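Local coordinates for protein transcriptional regulator, TetR family (Myxococcus xanthus, PDB 5K7F) that probably represses transcription by binding its DNA operator, as an isovaleryl coenzyme A-responsive regulator of alternative isovaleryl coenzyme A biosynthesis, at residues 67-72 and 112-116. Sequence-based numbering, arbitrary orientation. Where two conformers were deposited one is given.
Sequences IMNYGM and VIIIL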
ATOM      1  N   ILE A  67     -16.010 -10.364   5.206  1.00 13.86           N
ATOM      2  CA  ILE A  67     -15.471  -9.013   5.362  1.00 10.94           C
ATOM      3  C   ILE A  67     -14.999  -8.504   4.011  1.00  9.72           C
ATOM      4  O   ILE A  67     -15.294  -7.354   3.641  1.00 11.00           O
ATOM      5  CB  ILE A  67     -14.359  -8.955   6.428  1.00 14.75           C
ATOM      6  CG1 ILE A  67     -14.915  -9.235   7.827  1.00 12.44           C
ATOM      7  CG2 ILE A  67     -13.672  -7.562   6.449  1.00 14.50           C
ATOM      8  CD1 ILE A  67     -13.843  -9.511   8.859  1.00 19.83           C
ATOM      9  N   MET A  68     -14.270  -9.350   3.241  1.00 11.73           N
ATOM     10  CA  MET A  68     -13.774  -8.907   1.945  1.00  8.83           C
ATOM     11  C   MET A  68     -14.920  -8.593   0.973  1.00 12.48           C
ATOM     12  O   MET A  68     -14.872  -7.602   0.239  1.00 11.91           O
ATOM     13  CB  MET A  68     -12.765  -9.942   1.412  1.00 10.47           C
ATOM     14  CG  MET A  68     -11.538 -10.043   2.311  1.00 19.05           C
ATOM     15  SD  MET A  68     -10.275 -11.186   1.676  1.00 32.93           S
ATOM     16  CE  MET A  68      -9.699 -10.197   0.317  1.00 28.02           C
ATOM     17  N   ASN A  69     -15.980  -9.391   0.962  1.00  9.48           N
ATOM     18  CA  ASN A  69     -17.138  -9.064   0.137  0.56 14.77           C
ATOM     19  C   ASN A  69     -17.814  -7.779   0.600  1.00 11.85           C
ATOM     20  O   ASN A  69     -18.320  -7.001  -0.219  1.00 11.88           O
ATOM     21  CB  ASN A  69     -18.134 -10.212   0.167  0.56 11.31           C
ATOM     22  CG  ASN A  69     -17.886 -11.214  -0.926  0.56 15.37           C
ATOM     23  OD1 ASN A  69     -17.422 -10.877  -2.028  0.56 17.89           O
ATOM     24  ND2 ASN A  69     -18.244 -12.441  -0.654  0.56 14.18           N
ATOM     25  N   TYR A  70     -17.834  -7.547   1.910  1.00  7.66           N
ATOM     26  CA  TYR A  70     -18.401  -6.303   2.421  1.00 10.55           C
ATOM     27  C   TYR A  70     -17.567  -5.128   1.940  1.00  9.65           C
ATOM     28  O   TYR A  70     -18.112  -4.099   1.518  1.00 10.61           O
ATOM     29  CB  TYR A  70     -18.462  -6.342   3.946  1.00  8.97           C
ATOM     30  CG  TYR A  70     -19.042  -5.075   4.608  1.00 11.03           C
ATOM     31  CD1 TYR A  70     -20.057  -4.352   4.022  1.00  9.61           C
ATOM     32  CD2 TYR A  70     -18.540  -4.609   5.816  1.00 12.93           C
ATOM     33  CE1 TYR A  70     -20.557  -3.207   4.603  1.00 19.16           C
ATOM     34  CE2 TYR A  70     -19.053  -3.451   6.396  1.00 11.03           C
ATOM     35  CZ  TYR A  70     -20.040  -2.770   5.791  1.00 15.71           C
ATOM     36  OH  TYR A  70     -20.559  -1.615   6.354  1.00 14.03           O
ATOM     37  N   GLY A  71     -16.236  -5.301   1.912  1.00 11.71           N
ATOM     38  CA  GLY A  71     -15.380  -4.230   1.432  1.00  7.88           C
ATOM     39  C   GLY A  71     -15.665  -3.891  -0.018  1.00 10.17           C
ATOM     40  O   GLY A  71     -15.632  -2.723  -0.429  1.00  8.68           O
ATOM     41  N   MET A  72     -15.912  -4.901  -0.836  1.00 10.62           N
ATOM     42  CA  MET A  72     -16.234  -4.568  -2.228  1.00 11.32           C
ATOM     43  C   MET A  72     -17.620  -3.952  -2.363  1.00  8.78           C
ATOM     44  O   MET A  72     -17.848  -3.141  -3.269  1.00 10.41           O
ATOM     45  CB  MET A  72     -16.127  -5.800  -3.102  1.00 11.20           C
ATOM     46  CG  MET A  72     -14.669  -6.294  -3.342  1.00  8.99           C
ATOM     47  SD  MET A  72     -13.437  -4.994  -3.641  1.00 18.33           S
ATOM     48  CE  MET A  72     -14.059  -4.229  -5.142  1.00 16.40           C
ATOM     49  N   VAL A 112     -12.233  -2.611   7.479  1.00 12.43           N
ATOM     50  CA  VAL A 112     -12.767  -3.482   6.421  1.00 11.09           C
ATOM     51  C   VAL A 112     -11.914  -3.353   5.159  1.00 11.77           C
ATOM     52  O   VAL A 112     -11.544  -4.350   4.528  1.00 12.00           O
ATOM     53  CB  VAL A 112     -14.256  -3.162   6.152  1.00 11.80           C
ATOM     54  CG1 VAL A 112     -14.807  -3.909   4.921  1.00 12.38           C
ATOM     55  CG2 VAL A 112     -15.108  -3.533   7.356  1.00 12.86           C
ATOM     56  N   ILE A 113     -11.561  -2.126   4.783  1.00  8.10           N
ATOM     57  CA  ILE A 113     -10.848  -1.932   3.526  1.00 11.24           C
ATOM     58  C   ILE A 113      -9.397  -2.406   3.658  1.00 12.22           C
ATOM     59  O   ILE A 113      -8.810  -2.937   2.716  1.00 13.25           O
ATOM     60  CB  ILE A 113     -10.940  -0.455   3.093  1.00 10.28           C
ATOM     61  CG1 ILE A 113     -12.414   0.029   3.000  1.00  6.88           C
ATOM     62  CG2 ILE A 113     -10.148  -0.184   1.816  1.00 12.80           C
ATOM     63  CD1 ILE A 113     -13.325  -0.764   2.003  1.00 11.44           C
ATOM     64  N   ILE A 114      -8.782  -2.201   4.822  1.00 13.77           N
ATOM     65  CA  ILE A 114      -7.441  -2.714   5.050  1.00 15.36           C
ATOM     66  C   ILE A 114      -7.411  -4.227   4.840  1.00 12.17           C
ATOM     67  O   ILE A 114      -6.490  -4.773   4.204  1.00 15.46           O
ATOM     68  CB  ILE A 114      -6.993  -2.323   6.470  1.00 13.59           C
ATOM     69  CG1 ILE A 114      -6.790  -0.804   6.522  1.00 13.53           C
ATOM     70  CG2 ILE A 114      -5.760  -3.098   6.911  1.00 16.49           C
ATOM     71  CD1 ILE A 114      -6.563  -0.296   7.927  1.00 11.45           C
ATOM     72  N   ILE A 115      -8.407  -4.930   5.388  1.00 11.32           N
ATOM     73  CA  ILE A 115      -8.389  -6.381   5.291  1.00 15.70           C
ATOM     74  C   ILE A 115      -8.582  -6.822   3.849  1.00 17.35           C
ATOM     75  O   ILE A 115      -7.966  -7.800   3.393  1.00 13.08           O
ATOM     76  CB  ILE A 115      -9.435  -6.982   6.237  1.00  9.03           C
ATOM     77  CG1 ILE A 115      -8.939  -6.858   7.673  1.00 14.28           C
ATOM     78  CG2 ILE A 115      -9.734  -8.430   5.881  1.00 10.04           C
ATOM     79  CD1 ILE A 115     -10.038  -7.023   8.682  1.00 18.64           C
ATOM     80  N   LEU A 116      -9.401  -6.080   3.100  1.00 13.00           N
ATOM     81  CA  LEU A 116      -9.621  -6.351   1.682  1.00 13.79           C
ATOM     82  C   LEU A 116      -8.315  -6.475   0.900  1.00 19.13           C
ATOM     83  O   LEU A 116      -8.218  -7.274  -0.041  1.00 16.74           O
ATOM     84  CB  LEU A 116     -10.481  -5.238   1.107  1.00 23.54           C
ATOM     85  CG  LEU A 116     -10.837  -5.320  -0.356  1.00 18.42           C
ATOM     86  CD1 LEU A 116     -11.538  -6.646  -0.700  1.00 13.02           C
ATOM     87  CD2 LEU A 116     -11.732  -4.109  -0.636  1.00 14.33           C
TER
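G71 and V112 meet where the helical segments 67-72 and 112-116 cross steeply, at -110°, with axes 8.4 Å apart at closest approach. With no side chain on G71, its bare backbone lets the other helix's methyls come close: V112 CG1 sits 3.6 Å from G71 CA, and L116 CD2 lies over the carbonyl carbon while I113 CD1 reaches the G71 carbonyl oxygen. A CB on G71 would come tight against L116 CD2. V112 splits its work. CG1, anti to the backbone N (chi1 172°), goes to the glycine and to I67 CG2, whereas CG2 lies 3.9 Å from Y70 CD2, the valine and tyrosine side chains crossing at about a right angle. A glycine in place of V112 would probably leave a gap against G71 and take away the Y70 ring's apolar neighbour on this helix. Both methyls of L116 reach M72 SD, CD2 at 3.6 Å, and CD1 also lies 3.6 Å from M68 O. M68 bends at chi3 (72°), which carries CE to 3.3 Å from L116 O, the carbonyl oxygen that K134 of helix 125-150 hydrogen-bonds. I67 CG2, which also touches V112 CG1, meets I115 CG2 at 4.1 Å. Y70 sends its hydroxyl to E23 of helix 18-32, so the crossing adjoins the N-terminal helix of this TetR-type fold. No hydrogen bond joins the two segments; they are held by apolar packing, methyl groups against the G71 backbone and against M72 SD, which helps place helix 110-117 on helix 60-83, the helix that in TetR regulators links the DNA-binding and C-terminal domains.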